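Local coordinates for protein fumarate lyase (Mesorhizobium sp., PDB 3C8T) that belongs to the fumarate lyase superfamily, a family of mostly helical enzymes, and forms an assembly of four chains, at residues Met255-Thr258 with Glu259-Glu262; Met371-Ala374 with Pro375-Arg379; Thr33-Ala36 with Leu37-Gln41. All coordinates share one frame; numbering follows the deposited sequence. Where two conformers were deposited one is given.

Contact 1 of 3, residues Met255-Thr258 with Glu259-Glu262; sequences MMTT and ELGE
Thr257 O takes two backbone N-H groups from the chain that curls back on it. Leu260 N lies 2.8 Å from Thr257 O and stands above the carbonyl plane, while Gly261 N, at 2.9 Å from Thr257 O, arrives nearly end-on to the same C=O. A third bond, Glu262 N to Met255 O at 3.0 Å, closes the wider loop. Gly261 makes the tight return with a positive phi of 62°, a left-handed backbone conformation that glycine adopts easily. Across the closure, the chain of Met255 bends at chi3 (68°), which turns CE back over the extended Glu262 side chain; Met255 CE comes 3.4 Å from Glu262 OE1, and the two chains cross at about a right angle. Glu259 folds at chi2 and lays OE1 3.3 Å from Thr257 CG2. The carboxylates serve different subunits: Glu262 OE2 pairs with Arg149 of its own chain and Glu259 OE2 with Arg149 and His154 of a second subunit, whose His154 N also binds Thr258 OG1. Residues 257-260 thus form a type I-like beta turn, followed by a positive-phi glycine, that joins helix 229-255 to strand 263-264 at a subunit interface.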
ATOM      1  N   MET A 255       5.892 -26.220  -6.864  1.00 27.54           N
ATOM      2  CA  MET A 255       6.442 -27.464  -7.411  1.00 29.15           C
ATOM      3  C   MET A 255       6.996 -28.407  -6.280  1.00 29.31           C
ATOM      4  O   MET A 255       7.197 -29.600  -6.522  1.00 30.31           O
ATOM      5  CB  MET A 255       7.493 -27.163  -8.503  1.00 28.27           C
ATOM      6  CG  MET A 255       6.937 -26.582  -9.842  1.00 27.63           C
ATOM      7  SD  MET A 255       8.290 -25.918 -10.903  1.00 30.32           S
ATOM      8  CE  MET A 255       9.089 -27.398 -11.306  1.00 26.83           C
ATOM      9  N   MET A 256       7.209 -27.874  -5.068  1.00 29.67           N
ATOM     10  CA  MET A 256       7.622 -28.680  -3.873  1.00 30.08           C
ATOM     11  C   MET A 256       6.480 -29.324  -3.107  1.00 30.28           C
ATOM     12  O   MET A 256       6.700 -30.080  -2.149  1.00 30.44           O
ATOM     13  CB  MET A 256       8.513 -27.868  -2.916  1.00 30.13           C
ATOM     14  CG  MET A 256       9.952 -27.622  -3.445  1.00 31.64           C
ATOM     15  SD  MET A 256      11.039 -26.647  -2.339  1.00 30.36           S
ATOM     16  CE  MET A 256      11.247 -27.759  -0.966  1.00 32.94           C
ATOM     17  N   THR A 257       5.250 -29.018  -3.530  1.00 31.09           N
ATOM     18  CA  THR A 257       4.055 -29.669  -3.025  1.00 30.08           C
ATOM     19  C   THR A 257       4.275 -31.182  -3.069  1.00 29.54           C
ATOM     20  O   THR A 257       4.760 -31.706  -4.055  1.00 28.60           O
ATOM     21  CB  THR A 257       2.815 -29.254  -3.870  1.00 30.94           C
ATOM     22  OG1 THR A 257       2.646 -27.828  -3.826  1.00 32.06           O
ATOM     23  CG2 THR A 257       1.512 -29.877  -3.338  1.00 32.22           C
ATOM     24  N   THR A 258       3.920 -31.874  -1.997  1.00 29.22           N
ATOM     25  CA  THR A 258       4.094 -33.326  -1.904  1.00 30.19           C
ATOM     26  C   THR A 258       3.683 -34.105  -3.185  1.00 29.92           C
ATOM     27  O   THR A 258       4.457 -34.870  -3.739  1.00 30.60           O
ATOM     28  CB  THR A 258       3.320 -33.855  -0.682  1.00 29.90           C
ATOM     29  OG1 THR A 258       3.832 -33.210   0.495  1.00 26.30           O
ATOM     30  CG2 THR A 258       3.489 -35.407  -0.576  1.00 32.68           C
ATOM     31  N   GLU A 259       2.477 -33.845  -3.675  1.00 29.79           N
ATOM     32  CA  GLU A 259       1.956 -34.497  -4.853  1.00 29.96           C
ATOM     33  C   GLU A 259       2.660 -34.098  -6.153  1.00 29.84           C
ATOM     34  O   GLU A 259       2.457 -34.776  -7.151  1.00 30.50           O
ATOM     35  CB  GLU A 259       0.444 -34.222  -4.988  1.00 30.57           C
ATOM     36  CG  GLU A 259      -0.426 -34.768  -3.828  1.00 33.97           C
ATOM     37  CD  GLU A 259      -0.639 -33.747  -2.670  1.00 36.88           C
ATOM     38  OE1 GLU A 259       0.108 -32.730  -2.607  1.00 34.78           O
ATOM     39  OE2 GLU A 259      -1.567 -33.959  -1.838  1.00 35.06           O
ATOM     40  N   LEU A 260       3.407 -32.981  -6.174  1.00 28.21           N
ATOM     41  CA  LEU A 260       4.174 -32.588  -7.355  1.00 27.45           C
ATOM     42  C   LEU A 260       5.605 -33.107  -7.288  1.00 27.18           C
ATOM     43  O   LEU A 260       5.981 -33.958  -8.101  1.00 26.89           O
ATOM     44  CB  LEU A 260       4.152 -31.058  -7.597  1.00 27.85           C
ATOM     45  CG  LEU A 260       2.950 -30.534  -8.375  1.00 28.57           C
ATOM     46  CD1 LEU A 260       1.639 -30.800  -7.562  1.00 27.28           C
ATOM     47  CD2 LEU A 260       3.088 -29.042  -8.690  1.00 26.94           C
ATOM     48  N   GLY A 261       6.383 -32.581  -6.335  1.00 26.46           N
ATOM     49  CA  GLY A 261       7.721 -33.057  -6.023  1.00 26.03           C
ATOM     50  C   GLY A 261       8.691 -32.919  -7.173  1.00 26.99           C
ATOM     51  O   GLY A 261       9.619 -33.727  -7.308  1.00 27.22           O
ATOM     52  N   GLU A 262       8.515 -31.871  -7.972  1.00 26.82           N
ATOM     53  CA  GLU A 262       9.262 -31.700  -9.206  1.00 27.79           C
ATOM     54  C   GLU A 262      10.638 -31.050  -9.030  1.00 28.20           C
ATOM     55  O   GLU A 262      11.484 -31.186  -9.907  1.00 27.30           O
ATOM     56  CB  GLU A 262       8.443 -30.947 -10.239  1.00 27.08           C
ATOM     57  CG  GLU A 262       7.277 -31.749 -10.723  1.00 28.99           C
ATOM     58  CD  GLU A 262       6.377 -30.969 -11.651  1.00 33.05           C
ATOM     59  OE1 GLU A 262       6.604 -29.733 -11.797  1.00 32.41           O
ATOM     60  OE2 GLU A 262       5.446 -31.586 -12.223  1.00 28.62           O
TER

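Contact 2 of 3, residues Met371-Ala374 with Pro375-Arg379; sequences MALA and PHTGR
Thr377 and Leu373 touch one turn apart, their side chains crossing at about a right angle. From Leu373 CB, which points away from the following turn, CG swings anti to the backbone N (chi1 -173°) and meets both branches of Thr377: Leu373 CG is 3.8 Å from Thr377 OG1 and slightly farther from the methyl. At the tip, Leu373 CD1 reaches Thr377 CG2 at 3.8 Å. The leucine also packs on Ala382 and Ile385 of helix 379-395 and on Val410 and Pro413 of helix 408-414. The hydroxyl of Thr377 turns to its own chain, OG1 donating to Gly378 O at 2.8 Å in the carbonyl plane, on a lone pair. His376 N lies 2.7 Å from Leu373 O. From the opposite face of that carbonyl plane, Thr377 N reaches Leu373 O at a longer 3.3 Å. The edge of the His376 ring also lies towards Leu373 O and Ala372 O, with His376 CD2 3.5 Å from Ala372 O. Pro375 has no N-H to offer, and Pro375 CD sits 3.3 Å from Met371 O, where the helix is kinked. Gly378 N still closes on Ala374 O before Gly378, with a phi of 90°, leaves the helix and serves as N-cap of helix 379-395. Arg379 then carries its guanidinium to the carbonyl oxygens of Lys96, Leu98 and His99 of the third subunit. Proline thus interrupts the i to i+4 pattern at this helix end, Leu373 O takes two N-H groups, and the threonine hydroxyl is satisfied by Gly378 O beside an apolar leucine cluster.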
ATOM      1  N   MET A 371      -5.443 -30.783 -33.909  1.00 40.26           N
ATOM      2  CA  MET A 371      -4.556 -30.265 -34.971  0.50 40.24           C
ATOM      3  C   MET A 371      -4.421 -31.297 -36.099  1.00 40.69           C
ATOM      4  O   MET A 371      -4.538 -30.987 -37.279  1.00 40.70           O
ATOM      5  CB  MET A 371      -3.168 -29.908 -34.382  0.50 40.21           C
ATOM      6  CG  MET A 371      -2.101 -29.325 -35.362  0.50 40.30           C
ATOM      7  SD  MET A 371      -0.375 -29.478 -34.776  0.50 38.91           S
ATOM      8  CE  MET A 371      -0.331 -31.248 -34.394  0.50 38.71           C
ATOM      9  N   ALA A 372      -4.160 -32.543 -35.727  1.00 40.49           N
ATOM     10  CA  ALA A 372      -3.970 -33.588 -36.733  1.00 40.99           C
ATOM     11  C   ALA A 372      -5.255 -34.003 -37.457  1.00 41.22           C
ATOM     12  O   ALA A 372      -5.215 -34.441 -38.606  1.00 41.74           O
ATOM     13  CB  ALA A 372      -3.311 -34.811 -36.115  1.00 41.18           C
ATOM     14  N   LEU A 373      -6.381 -33.883 -36.769  1.00 41.12           N
ATOM     15  CA  LEU A 373      -7.644 -34.365 -37.264  1.00 41.26           C
ATOM     16  C   LEU A 373      -8.294 -33.342 -38.200  1.00 42.02           C
ATOM     17  O   LEU A 373      -8.808 -33.716 -39.247  1.00 41.18           O
ATOM     18  CB  LEU A 373      -8.586 -34.729 -36.091  1.00 41.29           C
ATOM     19  CG  LEU A 373      -9.929 -35.416 -36.427  1.00 39.93           C
ATOM     20  CD1 LEU A 373      -9.754 -36.729 -37.259  1.00 39.31           C
ATOM     21  CD2 LEU A 373     -10.735 -35.691 -35.188  1.00 40.77           C
ATOM     22  N   ALA A 374      -8.243 -32.064 -37.817  1.00 43.16           N
ATOM     23  CA  ALA A 374      -8.837 -30.943 -38.569  1.00 44.68           C
ATOM     24  C   ALA A 374      -8.740 -31.010 -40.110  1.00 45.64           C
ATOM     25  O   ALA A 374      -9.751 -30.829 -40.788  1.00 46.18           O
ATOM     26  CB  ALA A 374      -8.301 -29.618 -38.056  1.00 44.43           C
ATOM     27  N   PRO A 375      -7.538 -31.242 -40.672  1.00 46.59           N
ATOM     28  CA  PRO A 375      -7.528 -31.390 -42.136  1.00 47.56           C
ATOM     29  C   PRO A 375      -8.491 -32.454 -42.712  1.00 47.91           C
ATOM     30  O   PRO A 375      -8.818 -32.368 -43.898  1.00 47.56           O
ATOM     31  CB  PRO A 375      -6.068 -31.760 -42.458  1.00 47.25           C
ATOM     32  CG  PRO A 375      -5.283 -31.207 -41.345  1.00 47.50           C
ATOM     33  CD  PRO A 375      -6.173 -31.320 -40.112  1.00 47.01           C
ATOM     34  N   HIS A 376      -8.928 -33.423 -41.895  1.00 47.54           N
ATOM     35  CA  HIS A 376      -9.787 -34.516 -42.372  1.00 47.80           C
ATOM     36  C   HIS A 376     -11.266 -34.224 -42.166  1.00 47.22           C
ATOM     37  O   HIS A 376     -12.094 -34.458 -43.052  1.00 47.46           O
ATOM     38  CB  HIS A 376      -9.434 -35.852 -41.691  1.00 47.90           C
ATOM     39  CG  HIS A 376      -8.030 -36.295 -41.936  1.00 50.10           C
ATOM     40  ND1 HIS A 376      -7.669 -37.060 -43.025  1.00 51.39           N
ATOM     41  CD2 HIS A 376      -6.888 -36.062 -41.242  1.00 51.14           C
ATOM     42  CE1 HIS A 376      -6.363 -37.274 -42.997  1.00 52.32           C
ATOM     43  NE2 HIS A 376      -5.867 -36.679 -41.925  1.00 51.85           N
ATOM     44  N   THR A 377     -11.598 -33.712 -40.997  1.00 46.56           N
ATOM     45  CA  THR A 377     -12.988 -33.535 -40.621  1.00 46.10           C
ATOM     46  C   THR A 377     -13.441 -32.090 -40.713  1.00 46.18           C
ATOM     47  O   THR A 377     -14.627 -31.824 -40.623  1.00 45.81           O
ATOM     48  CB  THR A 377     -13.196 -33.950 -39.148  1.00 46.21           C
ATOM     49  OG1 THR A 377     -12.294 -33.188 -38.326  1.00 45.80           O
ATOM     50  CG2 THR A 377     -12.938 -35.447 -38.960  1.00 44.50           C
ATOM     51  N   GLY A 378     -12.498 -31.157 -40.836  1.00 46.13           N
ATOM     52  CA  GLY A 378     -12.796 -29.756 -40.521  1.00 46.28           C
ATOM     53  C   GLY A 378     -12.516 -29.448 -39.051  1.00 46.46           C
ATOM     54  O   GLY A 378     -12.290 -30.355 -38.258  1.00 46.56           O
ATOM     55  N   ARG A 379     -12.560 -28.171 -38.685  1.00 46.53           N
ATOM     56  CA  ARG A 379     -11.959 -27.684 -37.436  1.00 46.72           C
ATOM     57  C   ARG A 379     -12.857 -27.812 -36.208  1.00 47.22           C
ATOM     58  O   ARG A 379     -12.423 -28.337 -35.182  1.00 46.65           O
ATOM     59  CB  ARG A 379     -11.518 -26.227 -37.595  1.00 46.63           C
ATOM     60  CG  ARG A 379     -10.627 -25.705 -36.500  1.00 45.24           C
ATOM     61  CD  ARG A 379     -10.078 -24.359 -36.900  1.00 43.86           C
ATOM     62  NE  ARG A 379      -9.454 -23.691 -35.761  1.00 43.83           N
ATOM     63  CZ  ARG A 379      -9.106 -22.409 -35.741  1.00 39.67           C
ATOM     64  NH1 ARG A 379      -9.328 -21.630 -36.808  1.00 35.39           N
ATOM     65  NH2 ARG A 379      -8.535 -21.923 -34.651  1.00 35.03           N
TER

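Contact 3 of 3, residues Thr33-Ala36 with Leu37-Gln41; sequences TEVA and LARAQ
Val35 CG1 stands anti to the backbone N (chi1 166°), and Arg39 leaves its backbone at a chi1 of -136°, off the usual staggered positions, then bends at chi2 (94°) and again at chi3, so that the guanidinium edge is brought alongside the valine one turn earlier. The two side chains lie side by side and point the same way. Val35 CG1 meets Arg39 NH2 at 3.5 Å, near the plane of the guanidinium, and Arg39 NE at 3.8 Å; the approach is thus at the edge of the flat group and not over its face. Arg39 NH1 also makes a long, weak ion pair with Glu214 of helix 204-215. The backbone is a regular alpha-helix here. Leu37 N binds Thr33 O at 2.9 Å, Ala38 N binds Glu34 O at 3.0 Å, Arg39 N binds Val35 O at 3.0 Å, and Ala40 N closes on Ala36 O at 2.9 Å, an i to i+4 ladder without a break. Beta carbons lie close to the carbonyls, Ala40 CB 3.4 Å from Ala36 O and Leu37 CB 3.5 Å from Thr33 O. Other faces of the helix are taken by its neighbours: Thr33 and Glu34 pack on helix 104-140, Leu37 on Val207 and Phe190, and Val35 and Ala38 on helix 49-61. Thr33 OG1 bonds Arg29 O, one turn back in its own helix, and Glu34 OE2 bonds His99 ND1. The chemistry is that of a buried helix whose carbonyls are met within the ladder, while apolar and methyl groups fill the contact and the guanidinium of a partly exposed arginine sets its edge against a valine methyl.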
ATOM      1  N   THR A  33      32.456  13.754   1.765  1.00 34.97           N
ATOM      2  CA  THR A  33      31.757  14.857   1.090  1.00 33.42           C
ATOM      3  C   THR A  33      32.325  16.220   1.522  1.00 33.34           C
ATOM      4  O   THR A  33      32.575  17.080   0.673  1.00 32.07           O
ATOM      5  CB  THR A  33      30.254  14.771   1.412  1.00 34.16           C
ATOM      6  OG1 THR A  33      29.754  13.485   1.011  1.00 33.37           O
ATOM      7  CG2 THR A  33      29.419  15.916   0.751  1.00 33.60           C
ATOM      8  N   GLU A  34      32.507  16.418   2.836  1.00 32.74           N
ATOM      9  CA  GLU A  34      32.992  17.701   3.376  1.00 33.57           C
ATOM     10  C   GLU A  34      34.425  18.017   2.899  1.00 34.20           C
ATOM     11  O   GLU A  34      34.744  19.168   2.608  1.00 34.65           O
ATOM     12  CB  GLU A  34      32.964  17.693   4.895  1.00 33.45           C
ATOM     13  CG  GLU A  34      31.565  17.677   5.486  1.00 36.20           C
ATOM     14  CD  GLU A  34      30.965  19.073   5.676  1.00 38.79           C
ATOM     15  OE1 GLU A  34      31.583  20.079   5.251  1.00 38.98           O
ATOM     16  OE2 GLU A  34      29.875  19.149   6.280  1.00 40.51           O
ATOM     17  N   VAL A  35      35.269  16.987   2.835  1.00 34.69           N
ATOM     18  CA  VAL A  35      36.652  17.113   2.388  1.00 35.84           C
ATOM     19  C   VAL A  35      36.671  17.478   0.924  1.00 36.14           C
ATOM     20  O   VAL A  35      37.429  18.361   0.513  1.00 37.48           O
ATOM     21  CB  VAL A  35      37.442  15.776   2.584  1.00 35.89           C
ATOM     22  CG1 VAL A  35      38.785  15.784   1.813  1.00 37.61           C
ATOM     23  CG2 VAL A  35      37.667  15.509   4.034  1.00 35.80           C
ATOM     24  N   ALA A  36      35.836  16.809   0.130  1.00 35.97           N
ATOM     25  CA  ALA A  36      35.767  17.080  -1.293  1.00 35.13           C
ATOM     26  C   ALA A  36      35.244  18.492  -1.495  1.00 35.22           C
ATOM     27  O   ALA A  36      35.682  19.193  -2.413  1.00 35.83           O
ATOM     28  CB  ALA A  36      34.892  16.052  -2.002  1.00 34.67           C
ATOM     29  N   LEU A  37      34.334  18.941  -0.636  1.00 35.43           N
ATOM     30  CA  LEU A  37      33.798  20.314  -0.760  1.00 35.35           C
ATOM     31  C   LEU A  37      34.896  21.352  -0.533  1.00 36.49           C
ATOM     32  O   LEU A  37      34.993  22.327  -1.287  1.00 36.55           O
ATOM     33  CB  LEU A  37      32.637  20.547   0.195  1.00 34.95           C
ATOM     34  CG  LEU A  37      32.064  21.972   0.293  1.00 34.50           C
ATOM     35  CD1 LEU A  37      31.417  22.464  -1.010  1.00 30.30           C
ATOM     36  CD2 LEU A  37      31.095  22.006   1.410  1.00 36.55           C
ATOM     37  N   ALA A  38      35.724  21.115   0.489  1.00 37.62           N
ATOM     38  CA  ALA A  38      36.893  21.972   0.803  1.00 38.80           C
ATOM     39  C   ALA A  38      37.864  22.038  -0.362  1.00 39.50           C
ATOM     40  O   ALA A  38      38.352  23.125  -0.703  1.00 39.09           O
ATOM     41  CB  ALA A  38      37.619  21.466   2.041  1.00 38.36           C
ATOM     42  N   ARG A  39      38.121  20.879  -0.975  1.00 40.31           N
ATOM     43  CA  ARG A  39      39.033  20.789  -2.105  1.00 41.45           C
ATOM     44  C   ARG A  39      38.518  21.515  -3.318  1.00 41.01           C
ATOM     45  O   ARG A  39      39.266  22.246  -3.985  1.00 40.95           O
ATOM     46  CB  ARG A  39      39.260  19.337  -2.490  1.00 42.39           C
ATOM     47  CG  ARG A  39      40.705  19.032  -2.774  1.00 48.27           C
ATOM     48  CD  ARG A  39      41.373  18.493  -1.526  1.00 56.97           C
ATOM     49  NE  ARG A  39      40.748  17.229  -1.114  1.00 62.22           N
ATOM     50  CZ  ARG A  39      40.995  16.043  -1.674  1.00 63.99           C
ATOM     51  NH1 ARG A  39      41.875  15.939  -2.675  1.00 63.74           N
ATOM     52  NH2 ARG A  39      40.365  14.957  -1.221  1.00 65.91           N
ATOM     53  N   ALA A  40      37.239  21.301  -3.620  1.00 40.63           N
ATOM     54  CA  ALA A  40      36.568  22.014  -4.697  1.00 40.40           C
ATOM     55  C   ALA A  40      36.666  23.537  -4.488  1.00 40.59           C
ATOM     56  O   ALA A  40      36.890  24.286  -5.418  1.00 40.50           O
ATOM     57  CB  ALA A  40      35.098  21.565  -4.809  1.00 40.01           C
ATOM     58  N   GLN A  41      36.517  23.990  -3.254  1.00 41.00           N
ATOM     59  CA  GLN A  41      36.525  25.404  -3.002  1.00 41.82           C
ATOM     60  C   GLN A  41      37.933  26.020  -3.091  1.00 42.41           C
ATOM     61  O   GLN A  41      38.076  27.170  -3.470  1.00 42.05           O
ATOM     62  CB  GLN A  41      35.841  25.675  -1.664  1.00 41.70           C
ATOM     63  CG  GLN A  41      34.333  25.684  -1.810  1.00 43.72           C
ATOM     64  CD  GLN A  41      33.610  25.628  -0.514  1.00 43.46           C
ATOM     65  OE1 GLN A  41      34.144  25.135   0.490  1.00 44.91           O
ATOM     66  NE2 GLN A  41      32.373  26.139  -0.507  1.00 43.06           N
TER

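How the contacts relate
Contacts 1 and 3 are buried and contact 2 lies at the surface. Contact 3 sits wholly on helix 23-43, while contact 2 lies at the end of helix 366-377 where it passes to the next helix, and contact 1 is a loop. Contacts 1 and 3 both belong to the Lyase region of the sequence yet lie on opposite sides of the chain's centre, about 59 Å apart between centres; contact 2, in the adenylosuccinate lyase C-terminus region, is about 37 Å from contact 1 between centres. Contacts 1 and 2 each have a doubly accepting carbonyl, whereas contact 3 keeps single i to i+4 bonds. Both also reach other subunits, contact 1 by intersubunit salt bridging; contact 3 touches none.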